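Local atomic coordinates of NADP-dependent alcohol dehydrogenase (Entamoeba histolytica, PDB entry 2OUI), a protein that probably catalyses the reversible, NADP-dependent interconversion of alcohols with aldehydes or ketones, as a zinc-containing tetrameric dehydrogenase. Residues G105-G108 with G109-F112; P275-R278 with S279-G282; R350-Y353 with D354-T358. The protein carries 1 engineered substitution. All blocks are in the same frame, centred on the assembly; numbering follows the deposited sequence.

Contact 1: residues G105-G108 with G109-F112; sequences GMLG and GWKF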
ATOM      1  N   GLY A 105      -0.927 -24.085  -0.588  1.00 24.77           N
ATOM      2  CA  GLY A 105       0.511 -24.149  -0.302  1.00 27.59           C
ATOM      3  C   GLY A 105       1.303 -23.498  -1.417  1.00 24.42           C
ATOM      4  O   GLY A 105       0.745 -23.129  -2.435  1.00 22.51           O
ATOM      5  N   MET A 106       2.605 -23.322  -1.220  1.00 25.00           N
ATOM      6  CA  MET A 106       3.409 -22.541  -2.182  1.00 22.34           C
ATOM      7  C   MET A 106       3.290 -23.097  -3.612  1.00 23.70           C
ATOM      8  O   MET A 106       3.471 -24.313  -3.852  1.00 23.94           O
ATOM      9  CB  MET A 106       4.875 -22.469  -1.716  1.00 24.04           C
ATOM     10  CG  MET A 106       5.770 -21.565  -2.551  1.00 21.73           C
ATOM     11  SD  MET A 106       7.205 -21.095  -1.541  1.00 24.47           S
ATOM     12  CE  MET A 106       8.034 -22.675  -1.365  1.00 25.71           C
ATOM     13  N   LEU A 107       2.957 -22.193  -4.533  1.00 22.11           N
ATOM     14  CA  LEU A 107       2.707 -22.462  -5.968  1.00 24.46           C
ATOM     15  C   LEU A 107       1.458 -23.302  -6.236  1.00 23.84           C
ATOM     16  O   LEU A 107       1.251 -23.773  -7.377  1.00 24.41           O
ATOM     17  CB  LEU A 107       3.925 -23.092  -6.660  1.00 25.76           C
ATOM     18  CG  LEU A 107       5.321 -22.496  -6.458  1.00 26.52           C
ATOM     19  CD1 LEU A 107       6.361 -23.240  -7.311  1.00 29.67           C
ATOM     20  CD2 LEU A 107       5.383 -21.019  -6.760  1.00 23.69           C
ATOM     21  N   GLY A 108       0.608 -23.424  -5.215  1.00 23.22           N
ATOM     22  CA  GLY A 108      -0.543 -24.336  -5.242  1.00 21.97           C
ATOM     23  C   GLY A 108      -1.599 -23.929  -6.249  1.00 21.96           C
ATOM     24  O   GLY A 108      -2.387 -24.760  -6.681  1.00 23.44           O
ATOM     25  N   GLY A 109      -1.659 -22.647  -6.582  1.00 20.98           N
ATOM     26  CA  GLY A 109      -2.593 -22.168  -7.601  1.00 20.89           C
ATOM     27  C   GLY A 109      -2.119 -22.461  -9.023  1.00 23.54           C
ATOM     28  O   GLY A 109      -2.907 -22.405  -9.974  1.00 25.12           O
ATOM     29  N   TRP A 110      -0.825 -22.746  -9.176  1.00 23.22           N
ATOM     30  CA  TRP A 110      -0.299 -23.198 -10.457  1.00 24.94           C
ATOM     31  C   TRP A 110      -0.408 -24.730 -10.482  1.00 23.94           C
ATOM     32  O   TRP A 110       0.452 -25.448  -9.942  1.00 24.53           O
ATOM     33  CB  TRP A 110       1.147 -22.721 -10.661  1.00 24.62           C
ATOM     34  CG  TRP A 110       1.821 -23.322 -11.884  1.00 24.53           C
ATOM     35  CD1 TRP A 110       1.217 -23.744 -13.052  1.00 26.36           C
ATOM     36  CD2 TRP A 110       3.227 -23.526 -12.064  1.00 26.27           C
ATOM     37  NE1 TRP A 110       2.174 -24.224 -13.931  1.00 27.73           N
ATOM     38  CE2 TRP A 110       3.408 -24.122 -13.340  1.00 30.24           C
ATOM     39  CE3 TRP A 110       4.349 -23.309 -11.249  1.00 25.79           C
ATOM     40  CZ2 TRP A 110       4.671 -24.467 -13.831  1.00 30.68           C
ATOM     41  CZ3 TRP A 110       5.594 -23.665 -11.723  1.00 29.55           C
ATOM     42  CH2 TRP A 110       5.750 -24.234 -13.015  1.00 31.74           C
ATOM     43  N   LYS A 111      -1.490 -25.219 -11.089  1.00 23.85           N
ATOM     44  CA  LYS A 111      -1.785 -26.648 -11.065  1.00 23.97           C
ATOM     45  C   LYS A 111      -1.283 -27.331 -12.338  1.00 22.31           C
ATOM     46  O   LYS A 111      -0.473 -28.297 -12.272  1.00 22.17           O
ATOM     47  CB  LYS A 111      -3.299 -26.876 -10.855  1.00 21.12           C
ATOM     48  CG  LYS A 111      -3.789 -26.207  -9.560  1.00 25.45           C
ATOM     49  CD  LYS A 111      -5.221 -26.613  -9.185  1.00 24.08           C
ATOM     50  CE  LYS A 111      -5.674 -25.778  -7.931  1.00 21.59           C
ATOM     51  NZ  LYS A 111      -4.904 -26.127  -6.702  1.00 25.99           N
ATOM     52  N   PHE A 112      -1.785 -26.845 -13.477  1.00 24.02           N
ATOM     53  CA  PHE A 112      -1.451 -27.380 -14.805  1.00 22.22           C
ATOM     54  C   PHE A 112       0.070 -27.484 -15.003  1.00 24.23           C
ATOM     55  O   PHE A 112       0.758 -26.470 -14.984  1.00 22.76           O
ATOM     56  CB  PHE A 112      -1.951 -26.449 -15.905  1.00 23.77           C
ATOM     57  CG  PHE A 112      -3.461 -26.359 -16.042  1.00 21.81           C
ATOM     58  CD1 PHE A 112      -4.255 -27.500 -16.109  1.00 23.58           C
ATOM     59  CD2 PHE A 112      -4.058 -25.118 -16.230  1.00 26.63           C
ATOM     60  CE1 PHE A 112      -5.665 -27.405 -16.292  1.00 21.69           C
ATOM     61  CE2 PHE A 112      -5.450 -25.012 -16.418  1.00 23.93           C
ATOM     62  CZ  PHE A 112      -6.247 -26.155 -16.438  1.00 24.52           C
TER

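Contact 2: residues P275-R278 with S279-G282; sequences PIPR and SEWG. Engineered in segment 275-278: P275 (natural residue Asp).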
ATOM      1  N   PRO A 275      22.597 -15.586  -4.501  1.00 27.86           N
ATOM      2  CA  PRO A 275      23.465 -14.711  -3.702  1.00 28.04           C
ATOM      3  C   PRO A 275      23.078 -13.240  -3.859  1.00 28.20           C
ATOM      4  O   PRO A 275      22.959 -12.741  -4.975  1.00 31.38           O
ATOM      5  CB  PRO A 275      24.872 -14.974  -4.266  1.00 27.88           C
ATOM      6  CG  PRO A 275      24.712 -16.055  -5.310  1.00 30.64           C
ATOM      7  CD  PRO A 275      23.273 -16.030  -5.736  1.00 27.18           C
ATOM      8  N   ILE A 276      22.843 -12.572  -2.738  1.00 26.72           N
ATOM      9  CA  ILE A 276      22.521 -11.143  -2.729  1.00 23.74           C
ATOM     10  C   ILE A 276      23.756 -10.457  -2.166  1.00 24.66           C
ATOM     11  O   ILE A 276      24.170 -10.763  -1.050  1.00 24.33           O
ATOM     12  CB  ILE A 276      21.294 -10.839  -1.813  1.00 23.17           C
ATOM     13  CG1 ILE A 276      20.032 -11.565  -2.298  1.00 26.07           C
ATOM     14  CG2 ILE A 276      21.115  -9.296  -1.598  1.00 23.43           C
ATOM     15  CD1 ILE A 276      19.648 -11.305  -3.791  1.00 24.96           C
ATOM     16  N   PRO A 277      24.381  -9.555  -2.939  1.00 24.19           N
ATOM     17  CA  PRO A 277      25.659  -8.964  -2.480  1.00 25.53           C
ATOM     18  C   PRO A 277      25.480  -8.070  -1.253  1.00 25.66           C
ATOM     19  O   PRO A 277      24.726  -7.075  -1.290  1.00 26.97           O
ATOM     20  CB  PRO A 277      26.141  -8.171  -3.695  1.00 25.06           C
ATOM     21  CG  PRO A 277      24.889  -7.901  -4.492  1.00 26.18           C
ATOM     22  CD  PRO A 277      23.994  -9.080  -4.280  1.00 25.38           C
ATOM     23  N   ARG A 278      26.160  -8.424  -0.173  1.00 24.04           N
ATOM     24  CA  ARG A 278      25.998  -7.709   1.084  1.00 24.27           C
ATOM     25  C   ARG A 278      26.238  -6.201   0.970  1.00 23.90           C
ATOM     26  O   ARG A 278      25.386  -5.423   1.370  1.00 24.36           O
ATOM     27  CB  ARG A 278      26.900  -8.297   2.171  1.00 21.36           C
ATOM     28  CG  ARG A 278      26.614  -7.667   3.545  1.00 25.32           C
ATOM     29  CD  ARG A 278      27.579  -8.161   4.605  1.00 28.26           C
ATOM     30  NE  ARG A 278      28.962  -7.973   4.187  1.00 27.71           N
ATOM     31  CZ  ARG A 278      29.749  -6.965   4.548  1.00 30.51           C
ATOM     32  NH1 ARG A 278      29.338  -6.019   5.379  1.00 28.13           N
ATOM     33  NH2 ARG A 278      30.986  -6.920   4.085  1.00 36.81           N
ATOM     34  N   SER A 279      27.391  -5.779   0.437  1.00 23.74           N
ATOM     35  CA  SER A 279      27.709  -4.343   0.383  1.00 25.09           C
ATOM     36  C   SER A 279      26.718  -3.527  -0.427  1.00 24.65           C
ATOM     37  O   SER A 279      26.232  -2.490   0.055  1.00 24.23           O
ATOM     38  CB  SER A 279      29.124  -4.091  -0.147  1.00 28.39           C
ATOM     39  OG  SER A 279      30.079  -4.353   0.874  1.00 40.15           O
ATOM     40  N   GLU A 280      26.410  -3.996  -1.641  1.00 23.27           N
ATOM     41  CA  GLU A 280      25.477  -3.282  -2.548  1.00 23.97           C
ATOM     42  C   GLU A 280      24.033  -3.330  -2.100  1.00 23.23           C
ATOM     43  O   GLU A 280      23.208  -2.549  -2.566  1.00 22.05           O
ATOM     44  CB  GLU A 280      25.579  -3.811  -3.971  1.00 24.99           C
ATOM     45  CG  GLU A 280      26.885  -3.369  -4.663  1.00 30.77           C
ATOM     46  CD  GLU A 280      28.038  -4.353  -4.421  1.00 41.50           C
ATOM     47  OE1 GLU A 280      29.117  -4.168  -5.045  1.00 45.15           O
ATOM     48  OE2 GLU A 280      27.874  -5.311  -3.620  1.00 34.41           O
ATOM     49  N   TRP A 281      23.721  -4.256  -1.202  1.00 23.47           N
ATOM     50  CA  TRP A 281      22.401  -4.277  -0.591  1.00 22.86           C
ATOM     51  C   TRP A 281      22.346  -3.374   0.641  1.00 23.23           C
ATOM     52  O   TRP A 281      21.438  -3.515   1.452  1.00 24.37           O
ATOM     53  CB  TRP A 281      21.989  -5.723  -0.236  1.00 21.87           C
ATOM     54  CG  TRP A 281      20.477  -5.955  -0.216  1.00 19.19           C
ATOM     55  CD1 TRP A 281      19.595  -5.701  -1.233  1.00 20.16           C
ATOM     56  CD2 TRP A 281      19.701  -6.512   0.855  1.00 18.09           C
ATOM     57  NE1 TRP A 281      18.316  -6.057  -0.848  1.00 22.24           N
ATOM     58  CE2 TRP A 281      18.355  -6.567   0.419  1.00 22.82           C
ATOM     59  CE3 TRP A 281      20.016  -7.010   2.126  1.00 24.88           C
ATOM     60  CZ2 TRP A 281      17.323  -7.045   1.229  1.00 22.73           C
ATOM     61  CZ3 TRP A 281      18.972  -7.503   2.940  1.00 21.86           C
ATOM     62  CH2 TRP A 281      17.650  -7.516   2.483  1.00 24.14           C
ATOM     63  N   GLY A 282      23.305  -2.450   0.790  1.00 22.43           N
ATOM     64  CA  GLY A 282      23.262  -1.503   1.903  1.00 21.08           C
ATOM     65  C   GLY A 282      23.577  -2.169   3.215  1.00 22.65           C
ATOM     66  O   GLY A 282      23.090  -1.757   4.269  1.00 21.93           O
TER

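Contact 3: residues R350-Y353 with D354-T358; sequences RIHY and DDEDT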
ATOM      1  N   ARG A 350      -2.694 -24.329 -33.231  1.00 23.89           N
ATOM      2  CA  ARG A 350      -4.131 -24.196 -33.396  1.00 24.53           C
ATOM      3  C   ARG A 350      -4.720 -25.587 -33.623  1.00 24.66           C
ATOM      4  O   ARG A 350      -4.159 -26.392 -34.371  1.00 24.89           O
ATOM      5  CB  ARG A 350      -4.439 -23.246 -34.563  1.00 26.82           C
ATOM      6  CG  ARG A 350      -5.897 -22.775 -34.687  1.00 32.20           C
ATOM      7  CD  ARG A 350      -6.381 -21.796 -33.560  1.00 26.54           C
ATOM      8  NE  ARG A 350      -7.681 -21.208 -33.919  1.00 31.07           N
ATOM      9  CZ  ARG A 350      -8.854 -21.842 -33.853  1.00 36.93           C
ATOM     10  NH1 ARG A 350      -8.947 -23.099 -33.409  1.00 34.37           N
ATOM     11  NH2 ARG A 350      -9.959 -21.214 -34.238  1.00 40.15           N
ATOM     12  N   ILE A 351      -5.830 -25.872 -32.942  1.00 24.06           N
ATOM     13  CA  ILE A 351      -6.524 -27.156 -33.057  1.00 24.97           C
ATOM     14  C   ILE A 351      -7.974 -26.894 -33.480  1.00 25.52           C
ATOM     15  O   ILE A 351      -8.654 -26.051 -32.898  1.00 23.76           O
ATOM     16  CB  ILE A 351      -6.532 -27.954 -31.719  1.00 25.17           C
ATOM     17  CG1 ILE A 351      -5.114 -28.206 -31.180  1.00 24.74           C
ATOM     18  CG2 ILE A 351      -7.239 -29.299 -31.899  1.00 23.05           C
ATOM     19  CD1 ILE A 351      -4.614 -27.128 -30.257  1.00 31.18           C
ATOM     20  N   HIS A 352      -8.426 -27.618 -34.491  1.00 26.29           N
ATOM     21  CA  HIS A 352      -9.785 -27.469 -35.028  1.00 28.34           C
ATOM     22  C   HIS A 352     -10.663 -28.700 -34.813  1.00 26.59           C
ATOM     23  O   HIS A 352     -10.164 -29.829 -34.697  1.00 26.99           O
ATOM     24  CB  HIS A 352      -9.746 -27.140 -36.524  1.00 27.79           C
ATOM     25  CG  HIS A 352      -9.221 -25.771 -36.821  1.00 35.45           C
ATOM     26  ND1 HIS A 352      -8.020 -25.560 -37.462  1.00 38.64           N
ATOM     27  CD2 HIS A 352      -9.721 -24.543 -36.548  1.00 35.88           C
ATOM     28  CE1 HIS A 352      -7.810 -24.263 -37.587  1.00 37.51           C
ATOM     29  NE2 HIS A 352      -8.827 -23.623 -37.041  1.00 41.62           N
ATOM     30  N   TYR A 353     -11.976 -28.468 -34.767  1.00 24.14           N
ATOM     31  CA  TYR A 353     -12.953 -29.532 -34.617  1.00 24.97           C
ATOM     32  C   TYR A 353     -14.098 -29.293 -35.606  1.00 26.93           C
ATOM     33  O   TYR A 353     -14.406 -28.142 -35.911  1.00 26.40           O
ATOM     34  CB  TYR A 353     -13.500 -29.537 -33.191  1.00 24.69           C
ATOM     35  CG  TYR A 353     -12.418 -29.616 -32.126  1.00 21.68           C
ATOM     36  CD1 TYR A 353     -11.877 -28.468 -31.584  1.00 26.28           C
ATOM     37  CD2 TYR A 353     -11.939 -30.856 -31.685  1.00 23.17           C
ATOM     38  CE1 TYR A 353     -10.888 -28.535 -30.622  1.00 21.63           C
ATOM     39  CE2 TYR A 353     -10.947 -30.937 -30.695  1.00 23.67           C
ATOM     40  CZ  TYR A 353     -10.432 -29.780 -30.185  1.00 25.35           C
ATOM     41  OH  TYR A 353      -9.445 -29.859 -29.231  1.00 23.48           O
ATOM     42  N   ASP A 354     -14.708 -30.370 -36.100  1.00 30.15           N
ATOM     43  CA  ASP A 354     -15.880 -30.282 -37.003  1.00 34.14           C
ATOM     44  C   ASP A 354     -17.054 -29.474 -36.452  1.00 34.71           C
ATOM     45  O   ASP A 354     -17.775 -28.820 -37.209  1.00 34.70           O
ATOM     46  CB  ASP A 354     -16.380 -31.679 -37.359  1.00 34.48           C
ATOM     47  CG  ASP A 354     -15.440 -32.407 -38.284  1.00 44.29           C
ATOM     48  OD1 ASP A 354     -15.571 -33.647 -38.393  1.00 55.56           O
ATOM     49  OD2 ASP A 354     -14.573 -31.743 -38.908  1.00 47.44           O
ATOM     50  N   ASP A 355     -17.245 -29.541 -35.133  1.00 33.07           N
ATOM     51  CA  ASP A 355     -18.342 -28.852 -34.469  1.00 31.12           C
ATOM     52  C   ASP A 355     -17.849 -27.670 -33.630  1.00 31.20           C
ATOM     53  O   ASP A 355     -18.511 -27.269 -32.670  1.00 28.48           O
ATOM     54  CB  ASP A 355     -19.137 -29.844 -33.611  1.00 30.85           C
ATOM     55  CG  ASP A 355     -18.264 -30.609 -32.605  1.00 35.18           C
ATOM     56  OD1 ASP A 355     -17.021 -30.431 -32.570  1.00 32.85           O
ATOM     57  OD2 ASP A 355     -18.840 -31.396 -31.825  1.00 33.93           O
ATOM     58  N   GLU A 356     -16.698 -27.111 -34.008  1.00 29.23           N
ATOM     59  CA  GLU A 356     -16.094 -25.984 -33.292  1.00 31.92           C
ATOM     60  C   GLU A 356     -17.068 -24.809 -33.181  1.00 33.09           C
ATOM     61  O   GLU A 356     -17.090 -24.099 -32.170  1.00 31.70           O
ATOM     62  CB  GLU A 356     -14.812 -25.540 -34.000  1.00 31.11           C
ATOM     63  CG  GLU A 356     -13.998 -24.497 -33.281  1.00 34.46           C
ATOM     64  CD  GLU A 356     -12.743 -24.141 -34.049  1.00 38.31           C
ATOM     65  OE1 GLU A 356     -12.361 -24.902 -34.971  1.00 40.43           O
ATOM     66  OE2 GLU A 356     -12.140 -23.098 -33.736  1.00 41.40           O
ATOM     67  N   ASP A 357     -17.875 -24.613 -34.227  1.00 32.43           N
ATOM     68  CA  ASP A 357     -18.801 -23.478 -34.258  1.00 33.62           C
ATOM     69  C   ASP A 357     -20.248 -23.881 -33.930  1.00 33.81           C
ATOM     70  O   ASP A 357     -21.117 -23.020 -33.807  1.00 35.03           O
ATOM     71  CB  ASP A 357     -18.715 -22.715 -35.590  1.00 32.93           C
ATOM     72  CG  ASP A 357     -17.367 -21.984 -35.779  1.00 37.75           C
ATOM     73  OD1 ASP A 357     -16.666 -21.643 -34.784  1.00 34.63           O
ATOM     74  OD2 ASP A 357     -17.001 -21.748 -36.949  1.00 36.66           O
ATOM     75  N   THR A 358     -20.496 -25.183 -33.767  1.00 34.07           N
ATOM     76  CA  THR A 358     -21.849 -25.678 -33.475  1.00 32.69           C
ATOM     77  C   THR A 358     -22.043 -26.336 -32.085  1.00 32.93           C
ATOM     78  O   THR A 358     -23.177 -26.457 -31.609  1.00 32.71           O
ATOM     79  CB  THR A 358     -22.362 -26.612 -34.594  1.00 33.41           C
ATOM     80  OG1 THR A 358     -21.455 -27.706 -34.768  1.00 33.14           O
ATOM     81  CG2 THR A 358     -22.486 -25.847 -35.896  1.00 32.33           C
TER

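Contact 1: residues G105-G108 with G109-F112
The carbonyls of L107 and G108 are both answered by groups further along the same loop. L107 O accepts the backbone N of W110 at 2.9 Å, which closes the type I turn L107-W110. Just upstream, G108 N reaches G105 O at 2.8 Å and closes a type II turn, G105-G108, so two turns overlap at L107 and G108. G108 O receives a side chain instead: NZ of K111 lies 2.9 Å from it, tilted 27° from the carbonyl plane and brought there by an extended chain that bends only at its last torsion (chi4 -67°). The same ammonium forms a salt bridge with D89, so an anion and a carbonyl both hold it. L107 CD1 lies at the edge of the W110 indole, 4.4 Å from CE3, a loose apolar touch. W110 NE1 makes a weak bond to F112 O, while the carbonyl O of W110 takes the amide of N114. The indole also meets the zinc ligand H59 edge-to-face, and L107 and W110 pack on M285 of the second subunit. In the fold, both turns belong to the long loop that runs from helix 93-96 to strand 124-126.

Contact 2: residues P275-R278 with S279-G282
I276 meets W281 through one methyl group: CG2 sits over a face of the indole, 3.9 Å from the centroid of the five-membered ring and 19° off its normal, a CH-pi contact. With CG2 anti to the backbone N, the other branch, CG1, is left beside that N, and the methyl alone meets the ring. P277 follows, its ring crossed at about a right angle by the side chain of E280, whose OE2 comes within 3.3 Å of P277 CB. Its carbonyl does more: P277 O accepts W281 N at 3.0 Å. R278 O adds a weak bond to the same N-H at 3.3 Å. The R278 side chain heads away from the turn that follows, its NE and NH1 bonded to the carbonyls of G271 and L268 of the second subunit, while S279 OG lies 4.2 Å above one face of the guanidinium plane, toward its rim. W281 NE1 is bound by K288 O. A type I turn, S279-G282, thus follows strand 273-277, which pairs antiparallel with a strand of the second subunit and continues the sheet between subunits, as in dimers of the medium-chain alcohol dehydrogenases.

Contact 3: residues R350-Y353 with D354-T358
R350 and E356 face each other as a salt bridge in which two guanidinium nitrogens grip one carboxylate oxygen. NH2 approaches OE2 at 2.9 Å on its syn lone pair, with the straighter bond (158°); NH1, at 3.2 Å, comes from above the carboxylate plane. OE2 lies in the guanidinium plane, yet the planes of the two groups are 69° apart. With CG anti to the backbone N (chi1 -173°), the extended E356 chain carries its carboxylate back past H352 to the arginine. NH1 also binds L32 O.

Among flat groups, H352 sets NE2 over the centre of one face of the R350 guanidinium, and its ring edge carries CD2 to 3.1 Å from E356 OE1, which lies in the ring plane. Histidine and arginine thus both border the one carboxylate.

The backbone contributes E356 N to Y353 O, 3.2 Å. Outside the segments, Y353 OH binds P31 O, and D355 OD1 pairs with R30, which also makes a cation-pi contact with the Y353 ring. A type I turn, Y353-E356, thus brings E356 back toward R350 in the C-terminal tail that follows strand 346-350, fastened to strand 27-34 of the mixed sheet.

Along the chain the three contacts come in series, each complete before the next begins. Contact 1 lies in the GroES-like domain, close to the zinc ion, and contact 2 in what is probably the nucleotide-binding part, where it packs on strand 288-292, outermost in the parallel sheet. Their centres are about 31 Å apart, yet both touch the second subunit, so the interface draws on both parts of the chain. Contact 3 lies in the C-terminal tail after strand 346-350, touched by no other chain of the assembly; its centre is about 31 Å from that of contact 1 and 55 Å from that of contact 2. Contacts 2 and 3 lie on opposite sides of the chain's centre. Local turns thus occur beside the zinc site, at the subunit interface and in the tail.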